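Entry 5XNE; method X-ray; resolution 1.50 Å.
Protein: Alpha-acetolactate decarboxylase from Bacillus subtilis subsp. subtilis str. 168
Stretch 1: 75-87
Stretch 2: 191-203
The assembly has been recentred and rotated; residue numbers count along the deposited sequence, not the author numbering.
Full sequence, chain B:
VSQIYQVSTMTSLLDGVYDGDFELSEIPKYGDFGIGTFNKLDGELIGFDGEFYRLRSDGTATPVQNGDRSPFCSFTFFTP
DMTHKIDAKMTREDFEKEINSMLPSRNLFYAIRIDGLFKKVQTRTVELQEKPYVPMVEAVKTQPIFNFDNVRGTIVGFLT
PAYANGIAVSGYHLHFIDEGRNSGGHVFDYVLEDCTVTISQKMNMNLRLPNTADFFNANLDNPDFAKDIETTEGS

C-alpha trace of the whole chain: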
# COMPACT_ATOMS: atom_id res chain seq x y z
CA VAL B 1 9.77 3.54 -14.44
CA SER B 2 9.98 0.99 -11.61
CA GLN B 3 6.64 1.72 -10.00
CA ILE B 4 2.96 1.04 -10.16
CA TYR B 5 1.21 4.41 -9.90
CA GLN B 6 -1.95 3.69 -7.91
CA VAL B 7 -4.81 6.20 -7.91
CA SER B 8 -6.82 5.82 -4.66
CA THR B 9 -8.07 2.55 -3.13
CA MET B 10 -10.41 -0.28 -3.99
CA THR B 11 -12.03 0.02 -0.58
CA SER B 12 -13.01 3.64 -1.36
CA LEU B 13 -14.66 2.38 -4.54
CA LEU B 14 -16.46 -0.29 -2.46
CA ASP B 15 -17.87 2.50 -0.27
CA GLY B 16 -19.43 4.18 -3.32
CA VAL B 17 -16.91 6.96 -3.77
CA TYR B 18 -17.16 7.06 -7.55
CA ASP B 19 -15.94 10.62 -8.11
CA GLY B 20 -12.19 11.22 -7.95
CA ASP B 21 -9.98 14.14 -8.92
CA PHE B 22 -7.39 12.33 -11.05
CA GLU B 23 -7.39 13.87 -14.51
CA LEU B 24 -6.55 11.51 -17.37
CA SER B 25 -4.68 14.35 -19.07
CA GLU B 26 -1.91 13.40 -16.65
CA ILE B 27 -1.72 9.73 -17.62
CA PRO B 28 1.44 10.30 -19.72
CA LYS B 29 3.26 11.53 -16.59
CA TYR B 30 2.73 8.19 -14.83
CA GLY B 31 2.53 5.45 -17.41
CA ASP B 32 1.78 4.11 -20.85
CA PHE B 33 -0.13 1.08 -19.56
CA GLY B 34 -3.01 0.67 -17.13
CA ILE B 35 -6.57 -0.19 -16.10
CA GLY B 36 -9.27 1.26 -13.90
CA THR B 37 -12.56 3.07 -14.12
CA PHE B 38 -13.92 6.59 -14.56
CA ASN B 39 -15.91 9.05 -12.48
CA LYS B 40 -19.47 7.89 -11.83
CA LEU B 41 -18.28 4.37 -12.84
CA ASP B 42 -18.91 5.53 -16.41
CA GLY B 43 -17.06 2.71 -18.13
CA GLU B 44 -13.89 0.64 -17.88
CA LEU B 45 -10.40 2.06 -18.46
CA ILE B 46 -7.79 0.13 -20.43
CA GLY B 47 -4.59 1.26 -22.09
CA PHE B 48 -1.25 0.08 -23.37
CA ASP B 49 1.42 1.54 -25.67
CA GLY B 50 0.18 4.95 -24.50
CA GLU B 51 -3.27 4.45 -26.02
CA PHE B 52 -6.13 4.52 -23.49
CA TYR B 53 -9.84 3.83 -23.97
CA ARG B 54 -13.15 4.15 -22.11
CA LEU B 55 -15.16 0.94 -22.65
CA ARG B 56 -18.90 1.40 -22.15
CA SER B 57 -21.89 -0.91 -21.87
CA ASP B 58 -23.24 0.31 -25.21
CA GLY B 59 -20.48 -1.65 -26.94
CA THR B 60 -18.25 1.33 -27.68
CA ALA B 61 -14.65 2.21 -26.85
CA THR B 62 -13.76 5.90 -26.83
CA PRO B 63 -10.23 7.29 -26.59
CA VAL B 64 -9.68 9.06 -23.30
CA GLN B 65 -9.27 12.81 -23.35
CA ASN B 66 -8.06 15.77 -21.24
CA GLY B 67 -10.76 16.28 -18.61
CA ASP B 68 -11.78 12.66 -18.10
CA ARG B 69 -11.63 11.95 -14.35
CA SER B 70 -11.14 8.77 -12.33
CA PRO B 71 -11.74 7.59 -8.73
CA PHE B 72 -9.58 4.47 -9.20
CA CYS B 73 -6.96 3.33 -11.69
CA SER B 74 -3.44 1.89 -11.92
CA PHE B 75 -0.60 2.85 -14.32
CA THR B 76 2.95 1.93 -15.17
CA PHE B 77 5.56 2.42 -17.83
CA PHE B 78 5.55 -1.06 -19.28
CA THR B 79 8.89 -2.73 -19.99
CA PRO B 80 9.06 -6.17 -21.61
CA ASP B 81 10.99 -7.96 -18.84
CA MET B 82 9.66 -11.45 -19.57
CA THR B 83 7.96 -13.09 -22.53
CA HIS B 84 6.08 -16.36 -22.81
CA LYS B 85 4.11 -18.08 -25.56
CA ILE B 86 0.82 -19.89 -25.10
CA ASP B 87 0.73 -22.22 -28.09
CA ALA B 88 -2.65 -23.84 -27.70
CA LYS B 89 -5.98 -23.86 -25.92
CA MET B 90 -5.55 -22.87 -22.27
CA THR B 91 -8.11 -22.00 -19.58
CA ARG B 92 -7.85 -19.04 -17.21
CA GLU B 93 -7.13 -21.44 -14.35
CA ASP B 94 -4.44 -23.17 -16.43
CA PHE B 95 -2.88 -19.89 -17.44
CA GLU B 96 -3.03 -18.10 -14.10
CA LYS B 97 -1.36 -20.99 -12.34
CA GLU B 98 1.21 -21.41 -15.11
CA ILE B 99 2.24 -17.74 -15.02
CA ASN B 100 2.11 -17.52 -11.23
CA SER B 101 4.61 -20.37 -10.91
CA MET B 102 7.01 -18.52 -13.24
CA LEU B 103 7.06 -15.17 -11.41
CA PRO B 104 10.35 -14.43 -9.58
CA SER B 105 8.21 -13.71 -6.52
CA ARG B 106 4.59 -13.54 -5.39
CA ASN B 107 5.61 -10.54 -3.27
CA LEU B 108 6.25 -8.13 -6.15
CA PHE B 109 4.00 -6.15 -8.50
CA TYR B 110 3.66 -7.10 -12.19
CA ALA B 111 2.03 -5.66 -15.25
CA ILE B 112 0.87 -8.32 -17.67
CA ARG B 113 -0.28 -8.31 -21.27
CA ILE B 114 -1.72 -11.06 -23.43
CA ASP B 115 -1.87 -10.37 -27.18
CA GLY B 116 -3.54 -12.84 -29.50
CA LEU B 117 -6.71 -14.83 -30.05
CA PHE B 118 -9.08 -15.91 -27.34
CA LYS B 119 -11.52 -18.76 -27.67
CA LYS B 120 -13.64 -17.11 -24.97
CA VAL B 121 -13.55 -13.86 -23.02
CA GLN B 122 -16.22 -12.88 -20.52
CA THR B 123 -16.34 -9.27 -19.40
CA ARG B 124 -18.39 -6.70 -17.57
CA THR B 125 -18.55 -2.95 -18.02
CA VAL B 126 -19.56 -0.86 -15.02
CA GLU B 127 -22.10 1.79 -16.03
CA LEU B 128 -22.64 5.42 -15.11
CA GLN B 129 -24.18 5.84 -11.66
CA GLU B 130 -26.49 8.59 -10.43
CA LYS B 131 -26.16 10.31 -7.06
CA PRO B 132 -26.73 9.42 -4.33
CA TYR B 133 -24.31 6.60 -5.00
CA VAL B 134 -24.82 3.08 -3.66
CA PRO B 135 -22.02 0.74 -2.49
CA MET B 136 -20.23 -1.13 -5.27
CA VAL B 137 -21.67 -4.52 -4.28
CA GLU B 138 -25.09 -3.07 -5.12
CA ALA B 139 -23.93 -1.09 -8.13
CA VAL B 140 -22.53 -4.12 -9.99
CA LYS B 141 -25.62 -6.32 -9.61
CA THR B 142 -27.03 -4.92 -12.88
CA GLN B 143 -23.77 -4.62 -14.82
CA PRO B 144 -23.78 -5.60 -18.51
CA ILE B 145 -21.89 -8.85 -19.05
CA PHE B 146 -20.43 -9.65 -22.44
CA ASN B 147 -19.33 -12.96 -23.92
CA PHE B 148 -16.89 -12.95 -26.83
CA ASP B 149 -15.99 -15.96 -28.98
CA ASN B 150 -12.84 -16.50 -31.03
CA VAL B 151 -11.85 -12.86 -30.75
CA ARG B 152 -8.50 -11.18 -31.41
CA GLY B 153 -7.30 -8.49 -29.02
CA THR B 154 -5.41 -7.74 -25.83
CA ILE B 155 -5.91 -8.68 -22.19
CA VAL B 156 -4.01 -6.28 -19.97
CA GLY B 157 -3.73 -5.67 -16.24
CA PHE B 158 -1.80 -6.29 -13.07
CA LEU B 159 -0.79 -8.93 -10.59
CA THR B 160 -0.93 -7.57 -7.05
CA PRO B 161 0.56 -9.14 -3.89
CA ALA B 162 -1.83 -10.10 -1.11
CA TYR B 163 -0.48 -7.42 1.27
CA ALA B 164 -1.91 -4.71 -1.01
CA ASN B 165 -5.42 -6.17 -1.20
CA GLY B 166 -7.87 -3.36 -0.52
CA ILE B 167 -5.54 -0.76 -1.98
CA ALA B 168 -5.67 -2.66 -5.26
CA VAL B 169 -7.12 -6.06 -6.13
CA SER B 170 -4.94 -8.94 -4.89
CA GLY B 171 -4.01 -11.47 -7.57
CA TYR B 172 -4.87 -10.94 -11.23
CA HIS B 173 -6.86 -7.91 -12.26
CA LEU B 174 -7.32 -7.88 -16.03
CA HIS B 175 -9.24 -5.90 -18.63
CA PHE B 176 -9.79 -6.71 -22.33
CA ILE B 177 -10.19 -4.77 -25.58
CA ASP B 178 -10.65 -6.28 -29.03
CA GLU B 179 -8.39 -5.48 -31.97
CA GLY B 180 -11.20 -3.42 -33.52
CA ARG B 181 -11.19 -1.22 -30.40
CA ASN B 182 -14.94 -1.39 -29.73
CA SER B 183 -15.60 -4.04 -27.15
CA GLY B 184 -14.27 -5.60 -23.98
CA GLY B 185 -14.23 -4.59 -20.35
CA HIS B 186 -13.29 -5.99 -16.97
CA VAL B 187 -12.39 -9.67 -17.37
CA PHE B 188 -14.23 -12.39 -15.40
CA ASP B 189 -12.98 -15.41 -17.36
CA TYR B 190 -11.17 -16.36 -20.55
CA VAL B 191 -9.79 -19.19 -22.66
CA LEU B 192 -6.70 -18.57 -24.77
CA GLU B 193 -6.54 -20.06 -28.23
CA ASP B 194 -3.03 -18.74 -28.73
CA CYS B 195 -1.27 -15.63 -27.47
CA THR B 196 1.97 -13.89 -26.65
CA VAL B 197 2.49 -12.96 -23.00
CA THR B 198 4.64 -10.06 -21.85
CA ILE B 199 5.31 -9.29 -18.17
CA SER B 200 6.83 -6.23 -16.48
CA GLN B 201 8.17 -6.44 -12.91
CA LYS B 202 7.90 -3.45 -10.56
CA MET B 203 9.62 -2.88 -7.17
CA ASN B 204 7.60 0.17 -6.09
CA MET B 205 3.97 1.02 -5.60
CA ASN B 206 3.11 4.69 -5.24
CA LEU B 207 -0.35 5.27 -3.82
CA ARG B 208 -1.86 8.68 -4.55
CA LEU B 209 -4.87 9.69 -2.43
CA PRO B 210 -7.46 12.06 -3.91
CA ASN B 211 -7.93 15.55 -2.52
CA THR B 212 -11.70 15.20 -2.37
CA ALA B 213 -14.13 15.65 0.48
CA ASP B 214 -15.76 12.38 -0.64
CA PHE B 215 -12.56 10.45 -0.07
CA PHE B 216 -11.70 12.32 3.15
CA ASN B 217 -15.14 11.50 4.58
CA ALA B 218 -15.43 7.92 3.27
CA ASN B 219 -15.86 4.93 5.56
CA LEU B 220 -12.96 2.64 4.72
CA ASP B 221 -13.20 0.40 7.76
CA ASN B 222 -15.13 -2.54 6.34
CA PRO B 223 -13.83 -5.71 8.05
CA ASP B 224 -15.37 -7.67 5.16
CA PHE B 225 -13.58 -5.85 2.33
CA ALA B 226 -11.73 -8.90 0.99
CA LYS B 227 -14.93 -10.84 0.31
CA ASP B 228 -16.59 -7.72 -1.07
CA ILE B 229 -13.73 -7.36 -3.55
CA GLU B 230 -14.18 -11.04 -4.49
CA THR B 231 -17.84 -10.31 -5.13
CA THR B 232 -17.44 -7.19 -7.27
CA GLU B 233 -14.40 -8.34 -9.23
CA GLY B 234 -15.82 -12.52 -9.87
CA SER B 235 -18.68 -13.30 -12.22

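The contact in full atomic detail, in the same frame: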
# COMPACT_ATOMS: atom_id res chain seq x y z
N PHE B 75 -1.43 2.61 -13.13
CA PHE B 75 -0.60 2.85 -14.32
C PHE B 75 0.83 2.41 -14.12
O PHE B 75 1.33 2.35 -13.00
CB PHE B 75 -0.58 4.34 -14.68
CG PHE B 75 -1.93 4.91 -14.90
CD1 PHE B 75 -2.61 4.69 -16.09
CD2 PHE B 75 -2.53 5.67 -13.90
CE1 PHE B 75 -3.88 5.21 -16.28
CE2 PHE B 75 -3.81 6.19 -14.09
CZ PHE B 75 -4.48 5.97 -15.28
N THR B 76 1.51 2.12 -15.23
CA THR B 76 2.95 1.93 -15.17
C THR B 76 3.54 2.22 -16.53
O THR B 76 2.80 2.28 -17.53
CB THR B 76 3.32 0.51 -14.72
OG1 THR B 76 4.68 0.50 -14.27
CG2 THR B 76 3.15 -0.48 -15.86
N PHE B 77 4.85 2.40 -16.56
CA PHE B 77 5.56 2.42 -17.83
C PHE B 77 6.03 1.00 -18.08
O PHE B 77 6.93 0.49 -17.40
CB PHE B 77 6.73 3.42 -17.80
CG PHE B 77 6.29 4.85 -17.87
CD1 PHE B 77 5.79 5.37 -19.06
CD2 PHE B 77 6.35 5.66 -16.75
CE1 PHE B 77 5.37 6.70 -19.13
CE2 PHE B 77 5.93 6.98 -16.81
CZ PHE B 77 5.44 7.50 -17.99
N PHE B 78 5.37 0.35 -19.03
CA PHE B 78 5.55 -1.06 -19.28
C PHE B 78 6.90 -1.31 -19.93
O PHE B 78 7.27 -0.63 -20.89
CB PHE B 78 4.42 -1.59 -20.15
CG PHE B 78 4.35 -3.09 -20.22
CD1 PHE B 78 5.18 -3.81 -21.08
CD2 PHE B 78 3.45 -3.79 -19.43
CE1 PHE B 78 5.11 -5.19 -21.14
CE2 PHE B 78 3.37 -5.16 -19.49
CZ PHE B 78 4.19 -5.88 -20.35
N THR B 79 7.62 -2.29 -19.40
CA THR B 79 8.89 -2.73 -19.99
C THR B 79 8.81 -4.24 -20.18
O THR B 79 8.38 -4.95 -19.29
CB THR B 79 10.09 -2.37 -19.11
OG1 THR B 79 10.01 -3.08 -17.87
CG2 THR B 79 10.11 -0.87 -18.83
N PRO B 80 9.22 -4.73 -21.35
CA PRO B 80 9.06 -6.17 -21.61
C PRO B 80 10.11 -7.05 -20.92
O PRO B 80 11.01 -7.57 -21.57
CB PRO B 80 9.20 -6.25 -23.13
CG PRO B 80 10.06 -5.09 -23.49
CD PRO B 80 9.71 -3.99 -22.52
N ASP B 81 9.98 -7.23 -19.61
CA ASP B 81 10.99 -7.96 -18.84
C ASP B 81 11.00 -9.46 -19.11
O ASP B 81 12.05 -10.10 -19.09
CB ASP B 81 10.79 -7.73 -17.34
CG ASP B 81 10.84 -6.26 -16.98
OD1 ASP B 81 11.43 -5.47 -17.73
OD2 ASP B 81 10.28 -5.89 -15.92
N MET B 82 9.81 -10.02 -19.33
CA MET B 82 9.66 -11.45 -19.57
C MET B 82 8.65 -11.70 -20.68
O MET B 82 7.64 -11.00 -20.79
CB MET B 82 9.22 -12.18 -18.30
CG MET B 82 10.19 -12.10 -17.13
SD MET B 82 9.49 -12.61 -15.55
CE MET B 82 8.83 -11.05 -14.96
N THR B 83 8.93 -12.68 -21.52
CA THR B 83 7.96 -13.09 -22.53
C THR B 83 7.69 -14.58 -22.45
O THR B 83 8.54 -15.36 -22.01
CB THR B 83 8.41 -12.73 -23.94
OG1 THR B 83 9.56 -13.52 -24.28
CG2 THR B 83 8.75 -11.25 -24.04
N HIS B 84 6.50 -14.98 -22.88
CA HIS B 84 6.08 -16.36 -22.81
C HIS B 84 5.06 -16.58 -23.92
O HIS B 84 4.31 -15.67 -24.26
CB HIS B 84 5.48 -16.67 -21.44
CG HIS B 84 5.39 -18.13 -21.12
ND1 HIS B 84 6.47 -18.98 -21.19
CD2 HIS B 84 4.34 -18.89 -20.73
CE1 HIS B 84 6.10 -20.20 -20.86
NE2 HIS B 84 4.81 -20.18 -20.58
N LYS B 85 5.06 -17.78 -24.49
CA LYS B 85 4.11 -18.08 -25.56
C LYS B 85 3.11 -19.12 -25.09
O LYS B 85 3.49 -20.11 -24.45
CB LYS B 85 4.84 -18.55 -26.81
CG LYS B 85 5.72 -17.48 -27.46
CD LYS B 85 4.88 -16.35 -28.03
CE LYS B 85 5.16 -16.14 -29.52
NZ LYS B 85 4.78 -14.77 -30.00
N ILE B 86 1.84 -18.89 -25.37
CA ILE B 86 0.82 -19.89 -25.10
C ILE B 86 0.42 -20.41 -26.48
O ILE B 86 -0.16 -19.69 -27.29
CB ILE B 86 -0.39 -19.32 -24.32
CG1 ILE B 86 -0.10 -19.24 -22.82
CG2 ILE B 86 -1.60 -20.23 -24.48
CD1 ILE B 86 1.09 -18.42 -22.43
N ASP B 87 0.80 -21.66 -26.74
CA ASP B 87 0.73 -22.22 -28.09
C ASP B 87 -0.66 -22.70 -28.45
O ASP B 87 -1.08 -22.63 -29.61
CB ASP B 87 1.69 -23.40 -28.23
CG ASP B 87 3.14 -23.00 -28.11
OD1 ASP B 87 3.50 -21.87 -28.54
OD2 ASP B 87 3.93 -23.82 -27.59
N VAL B 191 -10.52 -18.04 -22.16
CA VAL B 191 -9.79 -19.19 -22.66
C VAL B 191 -8.93 -18.73 -23.82
O VAL B 191 -9.45 -18.13 -24.77
CB VAL B 191 -10.72 -20.33 -23.12
CG1 VAL B 191 -9.90 -21.48 -23.70
CG2 VAL B 191 -11.58 -20.80 -21.96
N LEU B 192 -7.63 -18.97 -23.73
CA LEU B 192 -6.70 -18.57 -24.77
C LEU B 192 -6.71 -19.61 -25.87
O LEU B 192 -6.71 -20.80 -25.60
CB LEU B 192 -5.28 -18.41 -24.21
CG LEU B 192 -5.15 -17.78 -22.82
CD1 LEU B 192 -3.71 -17.63 -22.39
CD2 LEU B 192 -5.82 -16.45 -22.79
N GLU B 193 -6.74 -19.15 -27.11
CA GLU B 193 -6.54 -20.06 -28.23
C GLU B 193 -5.04 -20.09 -28.50
O GLU B 193 -4.42 -21.16 -28.51
CB GLU B 193 -7.33 -19.60 -29.46
CG GLU B 193 -7.17 -20.52 -30.66
CD GLU B 193 -8.34 -20.44 -31.61
OE1 GLU B 193 -9.32 -19.73 -31.29
OE2 GLU B 193 -8.30 -21.09 -32.68
N ASP B 194 -4.47 -18.91 -28.70
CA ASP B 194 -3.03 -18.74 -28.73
C ASP B 194 -2.72 -17.27 -28.48
O ASP B 194 -3.44 -16.39 -28.94
CB ASP B 194 -2.45 -19.19 -30.07
CG ASP B 194 -2.96 -18.37 -31.23
OD1 ASP B 194 -2.37 -17.31 -31.51
OD2 ASP B 194 -3.96 -18.79 -31.86
N CYS B 195 -1.64 -17.01 -27.75
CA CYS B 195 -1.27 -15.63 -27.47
C CYS B 195 0.19 -15.48 -27.10
O CYS B 195 0.86 -16.45 -26.73
CB CYS B 195 -2.14 -15.06 -26.34
SG CYS B 195 -1.73 -15.65 -24.65
N THR B 196 0.69 -14.25 -27.21
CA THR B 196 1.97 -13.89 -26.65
C THR B 196 1.75 -13.20 -25.30
O THR B 196 0.86 -12.34 -25.17
CB THR B 196 2.77 -12.97 -27.60
OG1 THR B 196 3.98 -12.54 -26.96
CG2 THR B 196 1.96 -11.76 -28.00
N VAL B 197 2.53 -13.60 -24.31
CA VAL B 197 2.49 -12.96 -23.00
C VAL B 197 3.73 -12.10 -22.80
O VAL B 197 4.84 -12.48 -23.18
CB VAL B 197 2.42 -13.99 -21.86
CG1 VAL B 197 2.22 -13.29 -20.52
CG2 VAL B 197 1.28 -14.96 -22.11
N THR B 198 3.53 -10.93 -22.21
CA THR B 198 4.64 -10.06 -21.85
C THR B 198 4.38 -9.60 -20.42
O THR B 198 3.25 -9.25 -20.07
CB THR B 198 4.77 -8.86 -22.80
OG1 THR B 198 4.73 -9.32 -24.15
CG2 THR B 198 6.08 -8.16 -22.58
N ILE B 199 5.43 -9.61 -19.59
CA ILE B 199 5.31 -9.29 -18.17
C ILE B 199 6.36 -8.25 -17.77
O ILE B 199 7.52 -8.31 -18.21
CB ILE B 199 5.45 -10.55 -17.29
CG1 ILE B 199 4.38 -11.57 -17.65
CG2 ILE B 199 5.35 -10.20 -15.81
CD1 ILE B 199 4.45 -12.86 -16.86
N SER B 200 5.95 -7.29 -16.94
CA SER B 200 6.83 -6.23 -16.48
C SER B 200 6.84 -6.22 -14.95
O SER B 200 5.80 -6.12 -14.31
CB SER B 200 6.37 -4.88 -17.04
OG SER B 200 7.30 -3.85 -16.77
N GLN B 201 8.03 -6.34 -14.36
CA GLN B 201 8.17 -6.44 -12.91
C GLN B 201 8.43 -5.07 -12.30
O GLN B 201 9.26 -4.31 -12.79
CB GLN B 201 9.32 -7.41 -12.57
CG GLN B 201 9.70 -7.44 -11.09
CD GLN B 201 10.86 -8.39 -10.83
OE1 GLN B 201 10.80 -9.57 -11.17
NE2 GLN B 201 11.94 -7.87 -10.25
N LYS B 202 7.72 -4.75 -11.22
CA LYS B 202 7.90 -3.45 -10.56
C LYS B 202 8.21 -3.60 -9.06
O LYS B 202 7.59 -4.42 -8.37
CB LYS B 202 6.64 -2.58 -10.75
CG LYS B 202 6.34 -2.22 -12.22
CD LYS B 202 7.53 -1.52 -12.86
CE LYS B 202 7.27 -1.12 -14.30
NZ LYS B 202 6.83 -2.29 -15.04
N MET B 203 9.16 -2.80 -8.57
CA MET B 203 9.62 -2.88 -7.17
C MET B 203 9.04 -1.79 -6.27
O MET B 203 9.37 -1.72 -5.10
CB MET B 203 11.15 -2.79 -7.09
CG MET B 203 11.89 -3.82 -7.91
SD MET B 203 11.46 -5.49 -7.38
CE MET B 203 12.45 -5.65 -5.88
O HOH W 1 10.14 -3.19 -15.14
O HOH W 2 11.84 -4.20 -14.43

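How do the two backbones hold each other? Strand 82-86 runs antiparallel to strand 195-202, their axes at 159° and approaching to 4.7 Å. Met82, His84 and Ile86 form the hydrogen-bonded pairs, each giving its amide and its carbonyl to one partner. Met82 N donates to Ile199 O at 3.1 Å and Ile199 N returns a bond to Met82 O at 2.9 Å; His84 N to Val197 O is 3.0 Å and Val197 N to His84 O 2.7 Å; Ile86 N to Cys195 O is 3.0 Å and Cys195 N to Ile86 O 3.1 Å. Between them lie the non-hydrogen-bonded pairs Thr83 with Thr198 and Lys85 with Thr196. Here alpha carbons come close to carbonyls, as where Thr83 CA lies 3.2 Å from Val197 O and Thr198 CA 3.3 Å from Met82 O.

Which side chains make the apolar contact? Because side chains alternate along a strand, Met82, His84 and Ile86 share a face with Ile199, Val197 and Cys195. Ile86, buried, makes several contacts: its CD1 meets Val197 CG2 at 3.5 Å, its CB lies 3.9 Å from Cys195 SG, and its CG2 reaches Leu192 CD1 at 3.9 Å, beyond the corner at Glu193 and Asp194. Farther along, Met82 CE packs against Ile199 CG2 at 3.7 Å. The other face carries Thr83, Lys85, Thr196 and Thr198, and Lys85 extends across it until its NZ is 3.6 Å from Thr196 CB.

How does the aromatic ring of Phe78 fit in? It lies before the paired strand, and its end comes nearer to stretch 2 than its CA-to-CB direction suggests. Ser200 CB sits over one face, 3.9 Å from the Phe78 ring centroid and 11° off the normal, a CH-pi contact. At the ring edge, Thr198 CG2 approaches Phe78 CE1 to 3.4 Å.

What replaces the regular ladder beyond Met82? Asp81 OD2 accepts a hydrogen bond from Gln201 N at 2.8 Å, so a carboxylate serves where a backbone carbonyl might, while Asp81 N makes only a weak bond to Ile199 O at 3.0 Å. Ser200 OG donates to Thr79 OG1 at 3.0 Å, and Thr79 OG1 in turn donates to Asp81 OD1 at 2.8 Å. Lys202 NZ donates to Ser200 OG in a very short 2.4 Å bond. One water lies within hydrogen-bonding distance of Thr79 OG1 (2.7 Å), Asp81 OD2 (2.8 Å) and Gln201 O (2.7 Å), and so joins the stretches; a second bridges Asp81 OD2 and Gln201 O.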